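Local coordinates for protein probable ss-1,3-N-acetylglucosaminyltransferase (Staphylococcus aureus, PDB 6H4F) that is probably a glycosyltransferase of family 2, with a GT-A type domain followed by a TarS-like linker domain, and binds FQ8, at residues A161-N166 with H268-K273; S167-L172 with E205-S210; E250-I255 with G272-R277. All coordinates share one frame; numbering follows the deposited sequence.

Overall arrangement
Along the chain, contact 2 is nested inside the long loop that contact 1 closes, and contact 3 follows contact 2, ending on the same helix as contact 1. Centres lie about 9 Å apart for contacts 1 and 2 and for contacts 1 and 3, and about 10 Å for contacts 2 and 3. Between strands 134-142 and 177-179, residues 161-166 meet helix 264-281, and 167-172 meet helix 198-207 and the turn after it. Contact 1 joins the family 2 region to the TarS-type linker region, and contact 3 packs helices 242-256 and 264-281 within the latter. All three include residues that border FQ8, consistent with a ligand site where the loop meets helix 264-281.

Contact 1: residues A161-N166 with H268-K273. With FQ8 ([(2~{R},3~{S},4~{S})-2,3,4,5-tetrakis(oxidanyl)pentyl] [(2~{R},3~{R},4~{S})-2,3,4-tris(oxidanyl)-5-[oxidanyl-[(2~{R},3~{S},4~{S})-2,3,4-tris(oxidanyl)-5-phosphonooxy-pentoxy]phosphoryl]oxy-pentyl] hydrogen phosphate), chain M.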
loop_
_atom_site.group_PDB
_atom_site.type_symbol
_atom_site.label_atom_id
_atom_site.label_comp_id
_atom_site.label_asym_id
_atom_site.label_seq_id
_atom_site.Cartn_x
_atom_site.Cartn_y
_atom_site.Cartn_z
ATOM N N ALA A 161 40.200 7.894 -0.331
ATOM C CA ALA A 161 38.868 7.340 -0.400
ATOM C C ALA A 161 37.879 8.447 -0.787
ATOM O O ALA A 161 38.175 9.618 -0.666
ATOM C CB ALA A 161 38.507 6.725 0.933
ATOM N N ASP A 162 36.702 8.026 -1.241
ATOM C CA ASP A 162 35.600 8.892 -1.642
ATOM C C ASP A 162 34.371 8.503 -0.816
ATOM O O ASP A 162 34.087 7.316 -0.630
ATOM C CB ASP A 162 35.400 8.800 -3.163
ATOM C CG ASP A 162 36.628 9.363 -3.912
ATOM O OD1 ASP A 162 36.741 10.614 -4.057
ATOM O OD2 ASP A 162 37.514 8.557 -4.328
ATOM N N ILE A 163 33.649 9.512 -0.318
ATOM C CA ILE A 163 32.532 9.280 0.573
ATOM C C ILE A 163 31.538 8.307 -0.074
ATOM O O ILE A 163 31.149 7.317 0.568
ATOM C CB ILE A 163 31.864 10.605 0.973
ATOM C CG1 ILE A 163 32.774 11.426 1.882
ATOM C CG2 ILE A 163 30.498 10.358 1.613
ATOM C CD1 ILE A 163 32.263 12.826 2.142
ATOM N N ILE A 164 31.149 8.553 -1.327
ATOM C CA ILE A 164 30.088 7.748 -1.931
ATOM C C ILE A 164 30.648 6.359 -2.319
ATOM O O ILE A 164 30.083 5.317 -1.926
ATOM C CB ILE A 164 29.479 8.454 -3.154
ATOM C CG1 ILE A 164 28.928 9.843 -2.826
ATOM C CG2 ILE A 164 28.487 7.540 -3.876
ATOM C CD1 ILE A 164 27.560 9.891 -2.222
ATOM N N ASP A 165 31.749 6.327 -3.073
ATOM C CA ASP A 165 32.241 5.080 -3.644
ATOM C C ASP A 165 32.804 4.134 -2.568
ATOM O O ASP A 165 32.838 2.931 -2.794
ATOM C CB ASP A 165 33.331 5.317 -4.702
ATOM C CG ASP A 165 33.501 4.154 -5.678
ATOM O OD1 ASP A 165 32.460 3.554 -6.054
ATOM O OD2 ASP A 165 34.669 3.843 -6.055
ATOM N N ASN A 166 33.240 4.660 -1.420
ATOM C CA ASN A 166 33.833 3.823 -0.369
ATOM C C ASN A 166 32.912 3.725 0.858
ATOM O O ASN A 166 33.366 3.341 1.918
ATOM C CB ASN A 166 35.229 4.325 -0.006
ATOM C CG ASN A 166 36.198 4.194 -1.156
ATOM O OD1 ASN A 166 36.656 5.197 -1.692
ATOM N ND2 ASN A 166 36.480 2.960 -1.563
ATOM N N HIS A 268 23.696 17.835 -3.148
ATOM C CA HIS A 268 22.472 17.061 -3.312
ATOM C C HIS A 268 22.786 15.558 -3.291
ATOM O O HIS A 268 22.034 14.790 -2.716
ATOM C CB HIS A 268 21.731 17.404 -4.613
ATOM C CG HIS A 268 21.214 18.796 -4.674
ATOM N ND1 HIS A 268 20.676 19.427 -3.576
ATOM C CD2 HIS A 268 21.115 19.667 -5.711
ATOM C CE1 HIS A 268 20.278 20.634 -3.923
ATOM N NE2 HIS A 268 20.546 20.808 -5.219
ATOM N N GLN A 269 23.865 15.155 -3.974
ATOM C CA GLN A 269 24.230 13.761 -4.053
ATOM C C GLN A 269 24.587 13.229 -2.649
ATOM O O GLN A 269 24.180 12.117 -2.283
ATOM C CB GLN A 269 25.405 13.575 -5.002
ATOM C CG GLN A 269 25.752 12.104 -5.270
ATOM C CD GLN A 269 27.117 11.921 -5.889
ATOM O OE1 GLN A 269 28.011 12.710 -5.668
ATOM N NE2 GLN A 269 27.276 10.906 -6.708
ATOM N N LEU A 270 25.365 14.017 -1.891
ATOM C CA LEU A 270 25.771 13.635 -0.552
ATOM C C LEU A 270 24.537 13.551 0.361
ATOM O O LEU A 270 24.393 12.592 1.114
ATOM C CB LEU A 270 26.788 14.648 -0.012
ATOM C CG LEU A 270 28.175 14.606 -0.649
ATOM C CD1 LEU A 270 29.011 15.783 -0.220
ATOM C CD2 LEU A 270 28.891 13.334 -0.284
ATOM N N ALA A 271 23.653 14.549 0.273
ATOM C CA ALA A 271 22.428 14.573 1.095
ATOM C C ALA A 271 21.586 13.335 0.794
ATOM O O ALA A 271 21.073 12.691 1.695
ATOM C CB ALA A 271 21.647 15.851 0.840
ATOM N N GLY A 272 21.456 13.002 -0.493
ATOM C CA GLY A 272 20.687 11.836 -0.921
ATOM C C GLY A 272 21.250 10.544 -0.353
ATOM O O GLY A 272 20.493 9.618 0.021
ATOM N N LYS A 273 22.583 10.454 -0.306
ATOM C CA LYS A 273 23.215 9.276 0.243
ATOM C C LYS A 273 22.943 9.227 1.758
ATOM O O LYS A 273 22.662 8.161 2.281
ATOM C CB LYS A 273 24.713 9.247 -0.067
ATOM C CG LYS A 273 25.453 8.020 0.462
ATOM C CD LYS A 273 24.929 6.664 0.002
ATOM C CE LYS A 273 25.146 6.453 -1.480
ATOM N NZ LYS A 273 24.382 5.277 -1.979
HETATM O OAN FQ8 M . 23.658 1.506 -2.653
HETATM P PBL FQ8 M . 23.102 1.722 -1.161
HETATM O OAO FQ8 M . 21.519 1.885 -1.337
HETATM O OAA FQ8 M . 23.709 2.905 -0.523
HETATM O OAX FQ8 M . 23.333 0.342 -0.387
HETATM C CAS FQ8 M . 23.781 0.298 0.966
HETATM C CBE FQ8 M . 24.333 -1.100 1.257
HETATM O OAG FQ8 M . 23.349 -2.085 0.944
HETATM C CBJ FQ8 M . 24.747 -1.221 2.727
HETATM O OAL FQ8 M . 23.862 -0.493 3.580
HETATM C CBF FQ8 M . 26.152 -0.656 2.868
HETATM O OAH FQ8 M . 27.046 -1.512 2.162
HETATM C CAU FQ8 M . 26.540 -0.574 4.349
HETATM O OAZ FQ8 M . 26.292 -1.821 4.998
HETATM P PBN FQ8 M . 27.297 -2.350 6.144
HETATM O OAQ FQ8 M . 28.769 -2.086 5.567
HETATM O OAC FQ8 M . 27.077 -3.780 6.444
HETATM O OBB FQ8 M . 27.127 -1.388 7.411
HETATM C CAW FQ8 M . 25.858 -1.275 8.059
HETATM C CBH FQ8 M . 25.808 -0.031 8.952
HETATM O OAJ FQ8 M . 26.617 1.006 8.397
HETATM C CBK FQ8 M . 26.303 -0.382 10.358
HETATM O OAM FQ8 M . 25.773 -1.650 10.742
HETATM C CBG FQ8 M . 25.838 0.680 11.358
HETATM O OAI FQ8 M . 24.419 0.796 11.305
HETATM C CAV FQ8 M . 26.469 2.026 11.009
HETATM O OBA FQ8 M . 26.767 2.744 12.205
HETATM P PBM FQ8 M . 28.011 3.762 12.223
HETATM O OAP FQ8 M . 27.800 4.699 10.934
HETATM O OAB FQ8 M . 29.301 3.037 12.182
HETATM O OAY FQ8 M . 27.844 4.707 13.507
HETATM C CAT FQ8 M . 26.557 4.972 14.066
HETATM C CBD FQ8 M . 26.596 4.757 15.583
HETATM O OAF FQ8 M . 27.865 5.163 16.105
HETATM C CBI FQ8 M . 25.485 5.576 16.252
HETATM O OAK FQ8 M . 25.351 6.840 15.599
HETATM C CBC FQ8 M . 24.153 4.821 16.185
HETATM O OAE FQ8 M . 24.146 3.926 15.070
HETATM C CAR FQ8 M . 23.959 4.027 17.479
HETATM O OAD FQ8 M . 22.565 3.936 17.780
#
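Ile164 reaches out from its loop and lays its terminal methyl against helix 264-281, where CD1 comes within 3.6 Å of Lys273 CB. Its chi2 of -82° folds CD1 back from the extended course, and the methyl ends above the helix between Lys273 and Leu270. CG1 of the same side chain passes obliquely over the Gln269 amide, 4.1 Å from CD, so a methylene rests against the amide, whose OE1 is bonded to Lys266. Deeper in, Leu270 sends CD2 to CG2 of Ile163, 3.9 Å away, the two side chains crossing at about a right angle; Phe169 and Met208 continue this apolar layer around Ile163. Lys273 serves two purposes. Its CB and CG meet Ile164, while bends at chi2 and chi3 (57° and 67°) carry the amine to FQ8, where NZ donates to OAA over 2.9 Å. Behind Ile163, Asp162 and Asn166 bond twice, Asp162 N to Asn166 OD1 at 2.9 Å, on a lone pair in the carbonyl plane, and Asn166 N to Asp162 O. The chemistry across the contact is thus mainly apolar, and packing of the lysine stem on Ile164 probably helps direct its charged end toward the phosphate.

Contact 2: residues S167-L172 with E205-S210; sequences SIFYAL and EFLMNS. With FQ8 ([(2~{R},3~{S},4~{S})-2,3,4,5-tetrakis(oxidanyl)pentyl] [(2~{R},3~{R},4~{S})-2,3,4-tris(oxidanyl)-5-[oxidanyl-[(2~{R},3~{S},4~{S})-2,3,4-tris(oxidanyl)-5-phosphonooxy-pentoxy]phosphoryl]oxy-pentyl] hydrogen phosphate), chain M.
Leu207 places its CD1 methyl among three side chains of 167-172. Ile168 meets it from one side, CG2 lying 3.8 Å from Leu207 CD1 with the two chains set at a slant. Leu172 slants across the same methyl, its CD2 4.0 Å from Leu207 CD1. Phe169 instead runs past Leu207 in the opposite direction and offers its ring edge: CE1 is 4.1 Å from Leu207 CD1, and Met208 CE also lies near the ring plane, beside CZ. All of these residues are buried, and Ile204 and Ile255 add further apolar contacts to Phe169. In the type I turn Leu207 to Ser210 and the residues before it, the Phe206 carbonyl accepts from Ser210 OG and Asn209 N, which arrive from opposite faces of its plane, while Asn209 ND2 donates to Glu205 O along a nearly straight line (177°).

On its other side, the short 3-10 turn 168-170 serves FQ8. The Tyr170 ring lies alongside the ligand, with OAL over one face, offset toward the rim, and OH donates to OAA at 2.6 Å. Leu172 N donates to OAP at 2.7 Å, almost straight (174°). A small apolar cluster round Leu207 thus backs a ligand-binding loop of the GT-A family domain, with backbone and tyrosine hydroxyl gripping two phosphate groups of FQ8.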
loop_
_atom_site.group_PDB
_atom_site.type_symbol
_atom_site.label_atom_id
_atom_site.label_comp_id
_atom_site.label_asym_id
_atom_site.label_seq_id
_atom_site.Cartn_x
_atom_site.Cartn_y
_atom_site.Cartn_z
ATOM N N SER A 167 31.623 4.070 0.700
ATOM C CA SER A 167 30.586 3.784 1.701
ATOM C C SER A 167 30.863 4.465 3.046
ATOM O O SER A 167 30.482 3.917 4.084
ATOM C CB SER A 167 30.421 2.293 1.917
ATOM O OG SER A 167 30.178 1.641 0.691
ATOM N N ILE A 168 31.429 5.673 3.033
ATOM C CA ILE A 168 31.861 6.291 4.277
ATOM C C ILE A 168 30.657 6.741 5.112
ATOM O O ILE A 168 30.740 6.718 6.338
ATOM C CB ILE A 168 32.874 7.422 4.030
ATOM C CG1 ILE A 168 34.093 6.897 3.262
ATOM C CG2 ILE A 168 33.285 8.068 5.353
ATOM C CD1 ILE A 168 35.170 7.929 3.041
ATOM N N PHE A 169 29.535 7.100 4.472
ATOM C CA PHE A 169 28.330 7.507 5.212
ATOM C C PHE A 169 27.693 6.303 5.926
ATOM O O PHE A 169 26.801 6.482 6.746
ATOM C CB PHE A 169 27.337 8.239 4.302
ATOM C CG PHE A 169 27.586 9.718 4.117
ATOM C CD1 PHE A 169 28.717 10.328 4.621
ATOM C CD2 PHE A 169 26.716 10.495 3.364
ATOM C CE1 PHE A 169 28.931 11.690 4.456
ATOM C CE2 PHE A 169 26.923 11.851 3.204
ATOM C CZ PHE A 169 28.019 12.452 3.765
ATOM N N TYR A 170 28.186 5.086 5.663
ATOM C CA TYR A 170 27.760 3.917 6.399
ATOM C C TYR A 170 28.756 3.552 7.523
ATOM O O TYR A 170 28.604 2.510 8.176
ATOM C CB TYR A 170 27.553 2.744 5.454
ATOM C CG TYR A 170 26.381 2.928 4.519
ATOM C CD1 TYR A 170 25.104 2.762 4.977
ATOM C CD2 TYR A 170 26.550 3.243 3.178
ATOM C CE1 TYR A 170 24.002 2.903 4.147
ATOM C CE2 TYR A 170 25.471 3.404 2.327
ATOM C CZ TYR A 170 24.186 3.230 2.812
ATOM O OH TYR A 170 23.094 3.363 1.996
ATOM N N ALA A 171 29.747 4.407 7.795
ATOM C CA ALA A 171 30.725 4.140 8.872
ATOM C C ALA A 171 31.082 5.461 9.557
ATOM O O ALA A 171 32.208 5.970 9.400
ATOM C CB ALA A 171 31.949 3.480 8.300
ATOM N N LEU A 172 30.106 6.035 10.268
ATOM C CA LEU A 172 30.207 7.393 10.781
ATOM C C LEU A 172 30.535 7.441 12.285
ATOM O O LEU A 172 30.479 8.523 12.869
ATOM C CB LEU A 172 28.878 8.098 10.498
ATOM C CG LEU A 172 28.631 8.481 9.048
ATOM C CD1 LEU A 172 27.276 9.134 8.896
ATOM C CD2 LEU A 172 29.703 9.410 8.509
ATOM N N GLU A 205 30.788 16.577 10.165
ATOM C CA GLU A 205 31.370 17.921 10.188
ATOM C C GLU A 205 32.837 17.808 9.759
ATOM O O GLU A 205 33.329 18.623 8.990
ATOM C CB GLU A 205 31.208 18.600 11.551
ATOM C CG GLU A 205 29.821 19.176 11.771
ATOM C CD GLU A 205 29.499 19.811 13.124
ATOM O OE1 GLU A 205 30.187 19.530 14.091
ATOM O OE2 GLU A 205 28.524 20.590 13.207
ATOM N N PHE A 206 33.520 16.762 10.227
ATOM C CA PHE A 206 34.918 16.580 9.904
ATOM C C PHE A 206 35.083 16.312 8.403
ATOM O O PHE A 206 35.929 16.957 7.741
ATOM C CB PHE A 206 35.524 15.439 10.728
ATOM C CG PHE A 206 37.025 15.379 10.636
ATOM C CD1 PHE A 206 37.644 14.718 9.592
ATOM C CD2 PHE A 206 37.811 16.023 11.573
ATOM C CE1 PHE A 206 39.025 14.685 9.501
ATOM C CE2 PHE A 206 39.190 15.981 11.495
ATOM C CZ PHE A 206 39.796 15.319 10.449
ATOM N N LEU A 207 34.302 15.354 7.879
ATOM C CA LEU A 207 34.347 14.969 6.462
ATOM C C LEU A 207 34.066 16.186 5.565
ATOM O O LEU A 207 34.697 16.330 4.523
ATOM C CB LEU A 207 33.314 13.878 6.169
ATOM C CG LEU A 207 33.642 12.479 6.680
ATOM C CD1 LEU A 207 32.422 11.579 6.594
ATOM C CD2 LEU A 207 34.824 11.869 5.928
ATOM N N MET A 208 33.124 17.036 5.970
ATOM C CA MET A 208 32.693 18.163 5.151
ATOM C C MET A 208 33.722 19.305 5.208
ATOM O O MET A 208 33.598 20.270 4.451
ATOM C CB MET A 208 31.328 18.686 5.606
ATOM C CG MET A 208 30.172 17.726 5.332
ATOM S SD MET A 208 30.020 17.262 3.573
ATOM C CE MET A 208 30.860 15.690 3.595
ATOM N N ASN A 209 34.736 19.187 6.075
ATOM C CA ASN A 209 35.773 20.215 6.239
ATOM C C ASN A 209 37.174 19.643 5.970
ATOM O O ASN A 209 38.136 20.270 6.313
ATOM C CB ASN A 209 35.707 20.862 7.625
ATOM C CG ASN A 209 34.524 21.788 7.763
ATOM O OD1 ASN A 209 34.596 22.947 7.381
ATOM N ND2 ASN A 209 33.395 21.282 8.243
ATOM N N SER A 210 37.272 18.496 5.290
ATOM C CA SER A 210 38.558 17.910 4.922
ATOM C C SER A 210 38.419 17.138 3.602
ATOM O O SER A 210 37.290 16.850 3.189
ATOM C CB SER A 210 39.061 17.015 6.040
ATOM O OG SER A 210 38.118 15.980 6.321
HETATM O OAN FQ8 M . 23.658 1.506 -2.653
HETATM P PBL FQ8 M . 23.102 1.722 -1.161
HETATM O OAO FQ8 M . 21.519 1.885 -1.337
HETATM O OAA FQ8 M . 23.709 2.905 -0.523
HETATM O OAX FQ8 M . 23.333 0.342 -0.387
HETATM C CAS FQ8 M . 23.781 0.298 0.966
HETATM C CBE FQ8 M . 24.333 -1.100 1.257
HETATM O OAG FQ8 M . 23.349 -2.085 0.944
HETATM C CBJ FQ8 M . 24.747 -1.221 2.727
HETATM O OAL FQ8 M . 23.862 -0.493 3.580
HETATM C CBF FQ8 M . 26.152 -0.656 2.868
HETATM O OAH FQ8 M . 27.046 -1.512 2.162
HETATM C CAU FQ8 M . 26.540 -0.574 4.349
HETATM O OAZ FQ8 M . 26.292 -1.821 4.998
HETATM P PBN FQ8 M . 27.297 -2.350 6.144
HETATM O OAQ FQ8 M . 28.769 -2.086 5.567
HETATM O OAC FQ8 M . 27.077 -3.780 6.444
HETATM O OBB FQ8 M . 27.127 -1.388 7.411
HETATM C CAW FQ8 M . 25.858 -1.275 8.059
HETATM C CBH FQ8 M . 25.808 -0.031 8.952
HETATM O OAJ FQ8 M . 26.617 1.006 8.397
HETATM C CBK FQ8 M . 26.303 -0.382 10.358
HETATM O OAM FQ8 M . 25.773 -1.650 10.742
HETATM C CBG FQ8 M . 25.838 0.680 11.358
HETATM O OAI FQ8 M . 24.419 0.796 11.305
HETATM C CAV FQ8 M . 26.469 2.026 11.009
HETATM O OBA FQ8 M . 26.767 2.744 12.205
HETATM P PBM FQ8 M . 28.011 3.762 12.223
HETATM O OAP FQ8 M . 27.800 4.699 10.934
HETATM O OAB FQ8 M . 29.301 3.037 12.182
HETATM O OAY FQ8 M . 27.844 4.707 13.507
HETATM C CAT FQ8 M . 26.557 4.972 14.066
HETATM C CBD FQ8 M . 26.596 4.757 15.583
HETATM O OAF FQ8 M . 27.865 5.163 16.105
HETATM C CBI FQ8 M . 25.485 5.576 16.252
HETATM O OAK FQ8 M . 25.351 6.840 15.599
HETATM C CBC FQ8 M . 24.153 4.821 16.185
HETATM O OAE FQ8 M . 24.146 3.926 15.070
HETATM C CAR FQ8 M . 23.959 4.027 17.479
HETATM O OAD FQ8 M . 22.565 3.936 17.780
#

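Contact 3: residues E250-I255 with G272-R277; sequences EIYKAI and GKYTTR. With FQ8 ([(2~{R},3~{S},4~{S})-2,3,4,5-tetrakis(oxidanyl)pentyl] [(2~{R},3~{R},4~{S})-2,3,4-tris(oxidanyl)-5-[oxidanyl-[(2~{R},3~{S},4~{S})-2,3,4-tris(oxidanyl)-5-phosphonooxy-pentoxy]phosphoryl]oxy-pentyl] hydrogen phosphate), chain M.
A chi1 of -172° turns the Tyr274 ring toward helix 242-256, while Tyr252, whose CG sits beside its own N, extends across to helix 264-281. The two rings make a T-shaped pair: the edge of Tyr274 is directed at the face of Tyr252, with centroids 5.6 Å apart and planes at 89°. Ile251 covers a face of Tyr274 in a CH-pi contact, CG2 standing 3.8 Å from the ring centroid and almost exactly on the normal. Its other branch goes farther out along the ring, where CD1 lies 3.4 Å from Tyr274 OH; that hydroxyl is bonded to Gln200. Ile255 CD1 touches the base of the tyrosine at CB. Beyond the aromatic pair, Tyr252 OH and Thr275 OG1 share a 2.7 Å hydrogen bond, with OG1 near the plane of the Tyr252 ring, and Thr275 OG1 also bonds to Ala271 O, so this buried threonine hydroxyl is held twice.

Arg277 turns to FQ8: NH1 donates to FQ8 OAP at 2.8 Å and also to the Phe169 carbonyl. The axes of segments 250-255 and 272-277 run nearly antiparallel (158°), 11.0 Å apart at closest approach. Gln200 of helix 198-207 meets both helices, Leu201 meets helix 242-256, and Tyr170 packs on helix 264-281 from the loop before strand 177-179.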
loop_
_atom_site.group_PDB
_atom_site.type_symbol
_atom_site.label_atom_id
_atom_site.label_comp_id
_atom_site.label_asym_id
_atom_site.label_seq_id
_atom_site.Cartn_x
_atom_site.Cartn_y
_atom_site.Cartn_z
ATOM N N GLU A 250 21.188 19.010 11.772
ATOM C CA GLU A 250 22.548 19.568 11.768
ATOM C C GLU A 250 23.429 18.831 10.754
ATOM O O GLU A 250 24.314 19.431 10.167
ATOM C CB GLU A 250 23.200 19.493 13.147
ATOM C CG GLU A 250 22.604 20.455 14.172
ATOM C CD GLU A 250 22.646 21.926 13.789
ATOM O OE1 GLU A 250 23.716 22.399 13.335
ATOM O OE2 GLU A 250 21.599 22.598 13.937
ATOM N N ILE A 251 23.199 17.533 10.560
ATOM C CA ILE A 251 23.956 16.756 9.583
ATOM C C ILE A 251 23.712 17.317 8.179
ATOM O O ILE A 251 24.656 17.582 7.434
ATOM C CB ILE A 251 23.619 15.259 9.697
ATOM C CG1 ILE A 251 24.256 14.673 10.963
ATOM C CG2 ILE A 251 24.037 14.503 8.447
ATOM C CD1 ILE A 251 23.823 13.248 11.283
ATOM N N TYR A 252 22.441 17.515 7.815
ATOM C CA TYR A 252 22.118 18.051 6.502
ATOM C C TYR A 252 22.687 19.464 6.341
ATOM O O TYR A 252 23.207 19.798 5.277
ATOM C CB TYR A 252 20.614 18.001 6.242
ATOM C CG TYR A 252 20.071 16.616 5.952
ATOM C CD1 TYR A 252 20.386 15.938 4.797
ATOM C CD2 TYR A 252 19.209 15.998 6.838
ATOM C CE1 TYR A 252 19.863 14.686 4.523
ATOM C CE2 TYR A 252 18.664 14.750 6.578
ATOM C CZ TYR A 252 18.984 14.094 5.414
ATOM O OH TYR A 252 18.426 12.870 5.165
ATOM N N LYS A 253 22.609 20.284 7.390
ATOM C CA LYS A 253 23.161 21.650 7.332
ATOM C C LYS A 253 24.671 21.601 7.068
ATOM O O LYS A 253 25.174 22.373 6.285
ATOM C CB LYS A 253 22.852 22.448 8.606
ATOM C CG LYS A 253 21.494 23.138 8.580
ATOM C CD LYS A 253 20.970 23.566 9.942
ATOM C CE LYS A 253 21.883 24.526 10.682
ATOM N NZ LYS A 253 21.154 25.435 11.610
ATOM N N ALA A 254 25.381 20.679 7.718
ATOM C CA ALA A 254 26.822 20.573 7.535
ATOM C C ALA A 254 27.150 20.231 6.071
ATOM O O ALA A 254 28.104 20.742 5.524
ATOM C CB ALA A 254 27.400 19.549 8.478
ATOM N N ILE A 255 26.357 19.364 5.444
ATOM C CA ILE A 255 26.592 18.974 4.055
ATOM C C ILE A 255 26.392 20.196 3.160
ATOM O O ILE A 255 27.222 20.490 2.319
ATOM C CB ILE A 255 25.681 17.802 3.650
ATOM C CG1 ILE A 255 26.090 16.520 4.377
ATOM C CG2 ILE A 255 25.662 17.608 2.144
ATOM C CD1 ILE A 255 25.116 15.388 4.266
ATOM N N GLY A 272 21.456 13.002 -0.493
ATOM C CA GLY A 272 20.687 11.836 -0.921
ATOM C C GLY A 272 21.250 10.544 -0.353
ATOM O O GLY A 272 20.493 9.618 0.021
ATOM N N LYS A 273 22.583 10.454 -0.306
ATOM C CA LYS A 273 23.215 9.276 0.243
ATOM C C LYS A 273 22.943 9.227 1.758
ATOM O O LYS A 273 22.662 8.161 2.281
ATOM C CB LYS A 273 24.713 9.247 -0.067
ATOM C CG LYS A 273 25.453 8.020 0.462
ATOM C CD LYS A 273 24.929 6.664 0.002
ATOM C CE LYS A 273 25.146 6.453 -1.480
ATOM N NZ LYS A 273 24.382 5.277 -1.979
ATOM N N TYR A 274 23.012 10.372 2.456
ATOM C CA TYR A 274 22.735 10.350 3.892
ATOM C C TYR A 274 21.283 9.897 4.113
ATOM O O TYR A 274 21.027 9.093 5.000
ATOM C CB TYR A 274 23.037 11.664 4.634
ATOM C CG TYR A 274 22.888 11.439 6.116
ATOM C CD1 TYR A 274 23.874 10.791 6.843
ATOM C CD2 TYR A 274 21.688 11.696 6.752
ATOM C CE1 TYR A 274 23.701 10.472 8.179
ATOM C CE2 TYR A 274 21.490 11.363 8.086
ATOM C CZ TYR A 274 22.494 10.742 8.799
ATOM O OH TYR A 274 22.287 10.406 10.106
ATOM N N THR A 275 20.351 10.396 3.293
ATOM C CA THR A 275 18.952 10.033 3.411
ATOM C C THR A 275 18.802 8.511 3.291
ATOM O O THR A 275 18.076 7.886 4.071
ATOM C CB THR A 275 18.084 10.763 2.373
ATOM O OG1 THR A 275 18.202 12.169 2.592
ATOM C CG2 THR A 275 16.634 10.351 2.455
ATOM N N THR A 276 19.497 7.916 2.322
ATOM C CA THR A 276 19.455 6.483 2.125
ATOM C C THR A 276 19.934 5.768 3.397
ATOM O O THR A 276 19.269 4.833 3.865
ATOM C CB THR A 276 20.289 6.051 0.912
ATOM O OG1 THR A 276 19.830 6.756 -0.245
ATOM C CG2 THR A 276 20.214 4.557 0.665
ATOM N N ARG A 277 21.070 6.217 3.952
ATOM C CA ARG A 277 21.645 5.603 5.136
ATOM C C ARG A 277 20.654 5.702 6.309
ATOM O O ARG A 277 20.474 4.746 7.063
ATOM C CB ARG A 277 22.992 6.233 5.506
ATOM C CG ARG A 277 23.554 5.737 6.838
ATOM C CD ARG A 277 23.511 6.752 7.987
ATOM N NE ARG A 277 23.552 6.145 9.312
ATOM C CZ ARG A 277 24.649 5.643 9.892
ATOM N NH1 ARG A 277 25.806 5.562 9.232
ATOM N NH2 ARG A 277 24.594 5.216 11.141
HETATM O OAN FQ8 M . 23.658 1.506 -2.653
HETATM P PBL FQ8 M . 23.102 1.722 -1.161
HETATM O OAO FQ8 M . 21.519 1.885 -1.337
HETATM O OAA FQ8 M . 23.709 2.905 -0.523
HETATM O OAX FQ8 M . 23.333 0.342 -0.387
HETATM C CAS FQ8 M . 23.781 0.298 0.966
HETATM C CBE FQ8 M . 24.333 -1.100 1.257
HETATM O OAG FQ8 M . 23.349 -2.085 0.944
HETATM C CBJ FQ8 M . 24.747 -1.221 2.727
HETATM O OAL FQ8 M . 23.862 -0.493 3.580
HETATM C CBF FQ8 M . 26.152 -0.656 2.868
HETATM O OAH FQ8 M . 27.046 -1.512 2.162
HETATM C CAU FQ8 M . 26.540 -0.574 4.349
HETATM O OAZ FQ8 M . 26.292 -1.821 4.998
HETATM P PBN FQ8 M . 27.297 -2.350 6.144
HETATM O OAQ FQ8 M . 28.769 -2.086 5.567
HETATM O OAC FQ8 M . 27.077 -3.780 6.444
HETATM O OBB FQ8 M . 27.127 -1.388 7.411
HETATM C CAW FQ8 M . 25.858 -1.275 8.059
HETATM C CBH FQ8 M . 25.808 -0.031 8.952
HETATM O OAJ FQ8 M . 26.617 1.006 8.397
HETATM C CBK FQ8 M . 26.303 -0.382 10.358
HETATM O OAM FQ8 M . 25.773 -1.650 10.742
HETATM C CBG FQ8 M . 25.838 0.680 11.358
HETATM O OAI FQ8 M . 24.419 0.796 11.305
HETATM C CAV FQ8 M . 26.469 2.026 11.009
HETATM O OBA FQ8 M . 26.767 2.744 12.205
HETATM P PBM FQ8 M . 28.011 3.762 12.223
HETATM O OAP FQ8 M . 27.800 4.699 10.934
HETATM O OAB FQ8 M . 29.301 3.037 12.182
HETATM O OAY FQ8 M . 27.844 4.707 13.507
HETATM C CAT FQ8 M . 26.557 4.972 14.066
HETATM C CBD FQ8 M . 26.596 4.757 15.583
HETATM O OAF FQ8 M . 27.865 5.163 16.105
HETATM C CBI FQ8 M . 25.485 5.576 16.252
HETATM O OAK FQ8 M . 25.351 6.840 15.599
HETATM C CBC FQ8 M . 24.153 4.821 16.185
HETATM O OAE FQ8 M . 24.146 3.926 15.070
HETATM C CAR FQ8 M . 23.959 4.027 17.479
HETATM O OAD FQ8 M . 22.565 3.936 17.780
#